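Local structure of N-acetyltransferase domain-containing protein (1WWZ) at residues A[74-88]-A[110-124]. The protein binds acetyl coenzyme A and probably transfers its acetyl group to an acceptor not yet identified. Residues are numbered along the deposited sequence; the frame is centred on the assembly and turned at random.
Sequences KDWFSKYEGRIVGAI and CLDFLGKYNDTIELW. With ACO (acetyl coenzyme *a), chain C.
The ring of Tyr117 carries Lys74 CD centrally over one face, a CH-pi contact with CD 3.4 Å from the ring centroid, while Lys116 CB lies off-centre on the opposite face; Lys74 NZ runs on to a salt bridge with Asp55. Tyr80 brings CE2 to the edge of the Trp124 indole, 3.5 Å from CZ2, and Glu122 OE2 lies at the edge of the Trp76 ring, near its plane. The Arg83 guanidinium, reached by an extended chain, meets Asp119 at its own edge: NH2 donates within the guanidinium plane to the syn side of OD1 (3.2 Å, 158°). That oxygen also accepts from Thr120 OG1, so an alanine in place of Arg83 would probably leave the carboxylate with the hydroxyl but without its cationic mate, freer to turn.

Between these margins, strands 83-93 and 120-126 pair in parallel, with Gly86 N bonded to Thr120 O and Gly86 O to Glu122 N. Asn118 is consistent with the glycine: its OD1 sits 3.2 Å from Gly86 CA, where a CB would clash, and its ND2 donates to Lys74 O (2.9 Å, 170°) from above the carbonyl plane. With CG anti to the backbone N (chi1 177°) and the chain extended, buried Glu122 reaches across to Ser78, whose OG donates to OE1 at 2.6 Å; Arg152 bridges the same oxygen and Glu81, probably offsetting the two nearby negative charges.

In this beta-alpha-beta unit the strands part toward the cofactor, as GNAT folds do: Ile88 O and Trp124 N share a water rather than a direct bond, and Ile88 O approaches the acetyl methyl to 3.4 Å, so that backbone carbonyls and the side chains of Ile88 and Leu123 together border that methyl.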
loop_
_atom_site.group_PDB
_atom_site.type_symbol
_atom_site.label_atom_id
_atom_site.label_comp_id
_atom_site.label_asym_id
_atom_site.label_seq_id
_atom_site.Cartn_x
_atom_site.Cartn_y
_atom_site.Cartn_z
ATOM N N LYS A 74 -10.193 -4.631 -13.605
ATOM C CA LYS A 74 -9.031 -5.104 -14.357
ATOM C C LYS A 74 -9.374 -5.323 -15.828
ATOM O O LYS A 74 -8.498 -5.626 -16.636
ATOM C CB LYS A 74 -8.517 -6.420 -13.760
ATOM C CG LYS A 74 -9.489 -7.585 -13.907
ATOM C CD LYS A 74 -8.905 -8.879 -13.356
ATOM C CE LYS A 74 -9.775 -10.082 -13.712
ATOM N NZ LYS A 74 -11.157 -9.986 -13.153
ATOM N N ASP A 75 -10.647 -5.157 -16.173
ATOM C CA ASP A 75 -11.093 -5.384 -17.542
ATOM C C ASP A 75 -11.894 -4.222 -18.126
ATOM O O ASP A 75 -13.050 -4.385 -18.519
ATOM C CB ASP A 75 -11.912 -6.679 -17.577
ATOM C CG ASP A 75 -12.386 -7.038 -18.969
ATOM O OD1 ASP A 75 -11.589 -6.915 -19.920
ATOM O OD2 ASP A 75 -13.555 -7.462 -19.102
ATOM N N TRP A 76 -11.268 -3.052 -18.204
ATOM C CA TRP A 76 -11.942 -1.875 -18.733
ATOM C C TRP A 76 -11.403 -1.431 -20.088
ATOM O O TRP A 76 -10.205 -1.208 -20.255
ATOM C CB TRP A 76 -11.819 -0.715 -17.744
ATOM C CG TRP A 76 -12.668 0.448 -18.114
ATOM C CD1 TRP A 76 -12.249 1.657 -18.594
ATOM C CD2 TRP A 76 -14.098 0.509 -18.059
ATOM N NE1 TRP A 76 -13.333 2.467 -18.842
ATOM C CE2 TRP A 76 -14.479 1.786 -18.523
ATOM C CE3 TRP A 76 -15.094 -0.395 -17.665
ATOM C CZ2 TRP A 76 -15.820 2.187 -18.600
ATOM C CZ3 TRP A 76 -16.429 0.003 -17.744
ATOM C CH2 TRP A 76 -16.773 1.283 -18.209
ATOM N N PHE A 77 -12.287 -1.290 -21.066
ATOM C CA PHE A 77 -11.815 -0.855 -22.362
ATOM C C PHE A 77 -11.865 0.662 -22.455
ATOM O O PHE A 77 -12.886 1.283 -22.164
ATOM C CB PHE A 77 -12.638 -1.458 -23.493
ATOM C CG PHE A 77 -12.000 -1.281 -24.834
ATOM C CD1 PHE A 77 -11.073 -2.206 -25.303
ATOM C CD2 PHE A 77 -12.257 -0.145 -25.590
ATOM C CE1 PHE A 77 -10.408 -1.997 -26.507
ATOM C CE2 PHE A 77 -11.591 0.072 -26.797
ATOM C CZ PHE A 77 -10.668 -0.856 -27.252
ATOM N N SER A 78 -10.747 1.255 -22.856
ATOM C CA SER A 78 -10.666 2.703 -22.995
ATOM C C SER A 78 -10.512 3.091 -24.456
ATOM O O SER A 78 -9.564 2.676 -25.119
ATOM C CB SER A 78 -9.479 3.249 -22.204
ATOM O OG SER A 78 -9.240 4.603 -22.556
ATOM N N LYS A 79 -11.447 3.896 -24.948
ATOM C CA LYS A 79 -11.411 4.353 -26.332
ATOM C C LYS A 79 -10.229 5.294 -26.522
ATOM O O LYS A 79 -9.724 5.453 -27.630
ATOM C CB LYS A 79 -12.713 5.076 -26.681
ATOM C CG LYS A 79 -13.965 4.230 -26.462
ATOM C CD LYS A 79 -15.235 5.008 -26.796
ATOM C CE LYS A 79 -15.313 5.340 -28.276
ATOM N NZ LYS A 79 -15.376 4.098 -29.089
ATOM N N TYR A 80 -9.785 5.910 -25.430
ATOM C CA TYR A 80 -8.661 6.836 -25.482
ATOM C C TYR A 80 -7.333 6.090 -25.603
ATOM O O TYR A 80 -6.437 6.524 -26.325
ATOM C CB TYR A 80 -8.671 7.718 -24.234
ATOM C CG TYR A 80 -9.963 8.475 -24.074
ATOM C CD1 TYR A 80 -10.241 9.596 -24.857
ATOM C CD2 TYR A 80 -10.932 8.044 -23.170
ATOM C CE1 TYR A 80 -11.456 10.271 -24.741
ATOM C CE2 TYR A 80 -12.142 8.705 -23.045
ATOM C CZ TYR A 80 -12.401 9.817 -23.831
ATOM O OH TYR A 80 -13.602 10.469 -23.701
ATOM N N GLU A 81 -7.210 4.963 -24.907
ATOM C CA GLU A 81 -5.989 4.162 -24.966
ATOM C C GLU A 81 -6.134 3.112 -26.065
ATOM O O GLU A 81 -5.175 2.427 -26.423
ATOM C CB GLU A 81 -5.735 3.464 -23.628
ATOM C CG GLU A 81 -5.615 4.402 -22.437
ATOM C CD GLU A 81 -4.513 5.431 -22.607
ATOM O OE1 GLU A 81 -3.378 5.039 -22.944
ATOM O OE2 GLU A 81 -4.780 6.631 -22.397
ATOM N N GLY A 82 -7.351 2.985 -26.586
ATOM C CA GLY A 82 -7.617 2.028 -27.644
ATOM C C GLY A 82 -7.388 0.576 -27.269
ATOM O O GLY A 82 -7.123 -0.251 -28.142
ATOM N N ARG A 83 -7.497 0.253 -25.983
ATOM C CA ARG A 83 -7.284 -1.116 -25.531
ATOM C C ARG A 83 -7.772 -1.322 -24.101
ATOM O O ARG A 83 -8.212 -0.380 -23.444
ATOM C CB ARG A 83 -5.797 -1.465 -25.621
ATOM C CG ARG A 83 -4.914 -0.567 -24.774
ATOM C CD ARG A 83 -3.458 -0.655 -25.198
ATOM N NE ARG A 83 -2.620 0.249 -24.412
ATOM C CZ ARG A 83 -2.123 -0.050 -23.218
ATOM N NH1 ARG A 83 -2.375 -1.232 -22.681
ATOM N NH2 ARG A 83 -1.375 0.826 -22.558
ATOM N N ILE A 84 -7.699 -2.560 -23.626
ATOM C CA ILE A 84 -8.120 -2.886 -22.270
ATOM C C ILE A 84 -7.134 -2.290 -21.272
ATOM O O ILE A 84 -5.921 -2.426 -21.430
ATOM C CB ILE A 84 -8.171 -4.420 -22.043
ATOM C CG1 ILE A 84 -9.258 -5.042 -22.921
ATOM C CG2 ILE A 84 -8.409 -4.726 -20.564
ATOM C CD1 ILE A 84 -10.641 -4.509 -22.652
ATOM N N VAL A 85 -7.660 -1.625 -20.248
ATOM C CA VAL A 85 -6.821 -1.028 -19.213
ATOM C C VAL A 85 -7.483 -1.251 -17.864
ATOM O O VAL A 85 -8.582 -1.806 -17.783
ATOM C CB VAL A 85 -6.646 0.508 -19.417
ATOM C CG1 VAL A 85 -6.002 0.794 -20.760
ATOM C CG2 VAL A 85 -7.996 1.211 -19.301
ATOM N N GLY A 86 -6.803 -0.837 -16.801
ATOM C CA GLY A 86 -7.375 -0.969 -15.478
ATOM C C GLY A 86 -8.128 0.321 -15.234
ATOM O O GLY A 86 -7.806 1.348 -15.832
ATOM N N ALA A 87 -9.143 0.279 -14.383
ATOM C CA ALA A 87 -9.908 1.481 -14.099
ATOM C C ALA A 87 -10.365 1.507 -12.658
ATOM O O ALA A 87 -10.492 0.465 -12.027
ATOM C CB ALA A 87 -11.128 1.560 -15.025
ATOM N N ILE A 88 -10.582 2.713 -12.140
ATOM C CA ILE A 88 -11.102 2.905 -10.796
ATOM C C ILE A 88 -12.468 3.525 -11.067
ATOM O O ILE A 88 -12.544 4.642 -11.569
ATOM C CB ILE A 88 -10.247 3.897 -9.966
ATOM C CG1 ILE A 88 -8.813 3.371 -9.829
ATOM C CG2 ILE A 88 -10.877 4.085 -8.583
ATOM C CD1 ILE A 88 -7.872 4.275 -9.024
ATOM N N CYS A 110 -5.613 -1.008 -4.420
ATOM C CA CYS A 110 -6.076 -0.954 -5.801
ATOM C C CYS A 110 -4.919 -1.053 -6.793
ATOM O O CYS A 110 -4.986 -1.800 -7.772
ATOM C CB CYS A 110 -6.841 0.349 -6.046
ATOM S SG CYS A 110 -7.194 0.679 -7.792
ATOM N N LEU A 111 -3.855 -0.295 -6.543
ATOM C CA LEU A 111 -2.702 -0.310 -7.434
ATOM C C LEU A 111 -2.043 -1.682 -7.477
ATOM O O LEU A 111 -1.622 -2.140 -8.542
ATOM C CB LEU A 111 -1.684 0.758 -7.015
ATOM C CG LEU A 111 -2.164 2.207 -7.153
ATOM C CD1 LEU A 111 -1.001 3.160 -6.926
ATOM C CD2 LEU A 111 -2.741 2.430 -8.536
ATOM N N ASP A 112 -1.966 -2.337 -6.322
ATOM C CA ASP A 112 -1.369 -3.664 -6.229
ATOM C C ASP A 112 -2.240 -4.686 -6.959
ATOM O O ASP A 112 -1.736 -5.544 -7.678
ATOM C CB ASP A 112 -1.217 -4.072 -4.761
ATOM C CG ASP A 112 -0.643 -5.463 -4.602
ATOM O OD1 ASP A 112 0.556 -5.653 -4.888
ATOM O OD2 ASP A 112 -1.397 -6.372 -4.200
ATOM N N PHE A 113 -3.551 -4.592 -6.771
ATOM C CA PHE A 113 -4.477 -5.509 -7.431
ATOM C C PHE A 113 -4.419 -5.366 -8.954
ATOM O O PHE A 113 -4.187 -6.341 -9.667
ATOM C CB PHE A 113 -5.906 -5.249 -6.950
ATOM C CG PHE A 113 -6.949 -6.062 -7.669
ATOM C CD1 PHE A 113 -7.054 -7.433 -7.454
ATOM C CD2 PHE A 113 -7.819 -5.457 -8.574
ATOM C CE1 PHE A 113 -8.010 -8.190 -8.129
ATOM C CE2 PHE A 113 -8.781 -6.207 -9.255
ATOM C CZ PHE A 113 -8.876 -7.574 -9.031
ATOM N N LEU A 114 -4.628 -4.150 -9.451
ATOM C CA LEU A 114 -4.622 -3.905 -10.890
ATOM C C LEU A 114 -3.260 -4.115 -11.546
ATOM O O LEU A 114 -3.180 -4.448 -12.733
ATOM C CB LEU A 114 -5.128 -2.489 -11.183
ATOM C CG LEU A 114 -6.597 -2.233 -10.828
ATOM C CD1 LEU A 114 -6.965 -0.773 -11.110
ATOM C CD2 LEU A 114 -7.484 -3.171 -11.642
ATOM N N GLY A 115 -2.198 -3.922 -10.770
ATOM C CA GLY A 115 -0.850 -4.089 -11.285
ATOM C C GLY A 115 -0.546 -5.476 -11.819
ATOM O O GLY A 115 0.374 -5.647 -12.617
ATOM N N LYS A 116 -1.308 -6.473 -11.388
ATOM C CA LYS A 116 -1.087 -7.831 -11.855
ATOM C C LYS A 116 -1.688 -8.051 -13.234
ATOM O O LYS A 116 -1.289 -8.966 -13.957
ATOM C CB LYS A 116 -1.721 -8.836 -10.891
ATOM C CG LYS A 116 -1.553 -10.281 -11.336
ATOM C CD LYS A 116 -2.357 -11.237 -10.475
ATOM C CE LYS A 116 -1.916 -12.678 -10.694
ATOM N NZ LYS A 116 -2.060 -13.123 -12.108
ATOM N N TYR A 117 -2.636 -7.196 -13.601
ATOM C CA TYR A 117 -3.337 -7.330 -14.873
ATOM C C TYR A 117 -3.111 -6.243 -15.916
ATOM O O TYR A 117 -3.056 -6.527 -17.112
ATOM C CB TYR A 117 -4.839 -7.414 -14.604
ATOM C CG TYR A 117 -5.226 -8.414 -13.543
ATOM C CD1 TYR A 117 -5.287 -9.775 -13.827
ATOM C CD2 TYR A 117 -5.541 -7.995 -12.250
ATOM C CE1 TYR A 117 -5.657 -10.697 -12.848
ATOM C CE2 TYR A 117 -5.909 -8.905 -11.267
ATOM C CZ TYR A 117 -5.967 -10.253 -11.573
ATOM O OH TYR A 117 -6.349 -11.153 -10.605
ATOM N N ASN A 118 -2.993 -4.998 -15.470
ATOM C CA ASN A 118 -2.849 -3.887 -16.405
ATOM C C ASN A 118 -1.588 -3.053 -16.231
ATOM O O ASN A 118 -1.105 -2.877 -15.117
ATOM C CB ASN A 118 -4.068 -2.966 -16.281
ATOM C CG ASN A 118 -5.350 -3.727 -15.981
ATOM O OD1 ASN A 118 -5.849 -3.713 -14.850
ATOM N ND2 ASN A 118 -5.887 -4.402 -16.992
ATOM N N ASP A 119 -1.068 -2.533 -17.340
ATOM C CA ASP A 119 0.121 -1.687 -17.303
ATOM C C ASP A 119 -0.329 -0.231 -17.327
ATOM O O ASP A 119 0.488 0.688 -17.378
ATOM C CB ASP A 119 1.033 -1.954 -18.511
ATOM C CG ASP A 119 0.352 -1.671 -19.847
ATOM O OD1 ASP A 119 -0.429 -0.702 -19.938
ATOM O OD2 ASP A 119 0.614 -2.410 -20.819
ATOM N N THR A 120 -1.644 -0.037 -17.292
ATOM C CA THR A 120 -2.228 1.296 -17.323
ATOM C C THR A 120 -3.507 1.331 -16.494
ATOM O O THR A 120 -4.302 0.393 -16.533
ATOM C CB THR A 120 -2.582 1.701 -18.766
ATOM O OG1 THR A 120 -1.407 1.646 -19.580
ATOM C CG2 THR A 120 -3.146 3.104 -18.804
ATOM N N ILE A 121 -3.690 2.406 -15.733
ATOM C CA ILE A 121 -4.890 2.571 -14.921
ATOM C C ILE A 121 -5.504 3.922 -15.267
ATOM O O ILE A 121 -4.834 4.952 -15.222
ATOM C CB ILE A 121 -4.581 2.520 -13.413
ATOM C CG1 ILE A 121 -3.948 1.170 -13.064
ATOM C CG2 ILE A 121 -5.874 2.709 -12.608
ATOM C CD1 ILE A 121 -3.476 1.063 -11.631
ATOM N N GLU A 122 -6.785 3.903 -15.616
ATOM C CA GLU A 122 -7.502 5.109 -16.011
ATOM C C GLU A 122 -8.637 5.444 -15.045
ATOM O O GLU A 122 -9.222 4.554 -14.425
ATOM C CB GLU A 122 -8.052 4.902 -17.428
ATOM C CG GLU A 122 -8.889 6.034 -17.995
ATOM C CD GLU A 122 -9.421 5.690 -19.376
ATOM O OE1 GLU A 122 -8.712 5.926 -20.379
ATOM O OE2 GLU A 122 -10.548 5.159 -19.459
ATOM N N LEU A 123 -8.939 6.733 -14.914
ATOM C CA LEU A 123 -10.022 7.172 -14.039
ATOM C C LEU A 123 -10.507 8.557 -14.432
ATOM O O LEU A 123 -9.810 9.302 -15.123
ATOM C CB LEU A 123 -9.563 7.187 -12.571
ATOM C CG LEU A 123 -8.455 8.184 -12.202
ATOM C CD1 LEU A 123 -9.062 9.571 -11.974
ATOM C CD2 LEU A 123 -7.741 7.725 -10.933
ATOM N N TRP A 124 -11.721 8.881 -14.001
ATOM C CA TRP A 124 -12.312 10.185 -14.253
ATOM C C TRP A 124 -12.668 10.775 -12.897
ATOM O O TRP A 124 -13.232 10.091 -12.038
ATOM C CB TRP A 124 -13.573 10.070 -15.114
ATOM C CG TRP A 124 -13.308 9.698 -16.538
ATOM C CD1 TRP A 124 -13.213 8.436 -17.057
ATOM C CD2 TRP A 124 -13.118 10.600 -17.635
ATOM N NE1 TRP A 124 -12.986 8.500 -18.412
ATOM C CE2 TRP A 124 -12.924 9.815 -18.792
ATOM C CE3 TRP A 124 -13.099 11.998 -17.752
ATOM C CZ2 TRP A 124 -12.708 10.382 -20.055
ATOM C CZ3 TRP A 124 -12.885 12.562 -19.007
ATOM C CH2 TRP A 124 -12.694 11.752 -20.142
HETATM N N1A ACO C . -6.997 18.321 0.094
HETATM C C2A ACO C . -5.704 18.107 -0.156
HETATM N N3A ACO C . -5.084 16.892 -0.232
HETATM C C4A ACO C . -5.960 15.817 -0.012
HETATM C C5A ACO C . -7.307 15.955 0.260
HETATM C C6A ACO C . -7.844 17.306 0.316
HETATM N N6A ACO C . -9.131 17.547 0.589
HETATM N N7A ACO C . -7.892 14.707 0.439
HETATM C C8A ACO C . -6.910 13.865 0.266
HETATM N N9A ACO C . -5.688 14.467 -0.020
HETATM C C1B ACO C . -4.391 13.859 -0.265
HETATM C C2B ACO C . -3.339 14.135 0.823
HETATM O O2B ACO C . -2.047 14.062 0.186
HETATM C C3B ACO C . -3.658 13.042 1.879
HETATM O O3B ACO C . -2.431 12.795 2.593
HETATM P P3B ACO C . -1.956 13.510 3.953
HETATM O O7A ACO C . -1.830 14.954 3.571
HETATM O O8A ACO C . -0.671 12.905 4.269
HETATM O O9A ACO C . -3.005 13.247 4.962
HETATM C C4B ACO C . -4.028 11.861 1.022
HETATM O O4B ACO C . -4.425 12.454 -0.247
HETATM C C5B ACO C . -5.252 11.090 1.465
HETATM O O5B ACO C . -5.286 10.800 2.851
HETATM P P1A ACO C . -6.410 9.816 3.394
HETATM O O1A ACO C . -6.644 10.150 4.798
HETATM O O2A ACO C . -5.985 8.396 3.077
HETATM O O3A ACO C . -7.708 10.387 2.569
HETATM P P2A ACO C . -9.160 9.856 2.616
HETATM O O4A ACO C . -9.958 11.039 2.994
HETATM O O5A ACO C . -9.177 8.679 3.526
HETATM O O6A ACO C . -9.510 9.387 1.174
HETATM C CBP ACO C . -10.888 10.252 -0.723
HETATM C CCP ACO C . -9.549 10.280 -0.026
HETATM C CDP ACO C . -10.740 11.136 -2.007
HETATM C CEP ACO C . -11.267 8.797 -1.080
HETATM C CAP ACO C . -11.961 10.845 0.270
HETATM O OAP ACO C . -11.624 12.198 0.566
HETATM C C9P ACO C . -13.423 10.854 -0.248
HETATM O O9P ACO C . -14.188 9.927 -0.020
HETATM N N8P ACO C . -13.805 11.949 -0.982
HETATM C C7P ACO C . -15.157 12.129 -1.567
HETATM C C6P ACO C . -15.447 11.215 -2.774
HETATM C C5P ACO C . -14.485 11.438 -3.915
HETATM O O5P ACO C . -14.206 12.599 -4.310
HETATM N N4P ACO C . -13.944 10.386 -4.510
HETATM C C3P ACO C . -13.008 10.195 -5.624
HETATM C C2P ACO C . -13.871 10.315 -6.883
HETATM S S1P ACO C . -12.742 10.027 -8.352
HETATM C C ACO C . -13.037 8.552 -8.634
HETATM O O ACO C . -13.860 7.735 -8.008
HETATM C CH3 ACO C . -12.416 7.558 -9.794
HETATM O O HOH W 1 -4.710 -4.116 -19.634
HETATM O O HOH W 2 -13.415 6.660 -13.123
#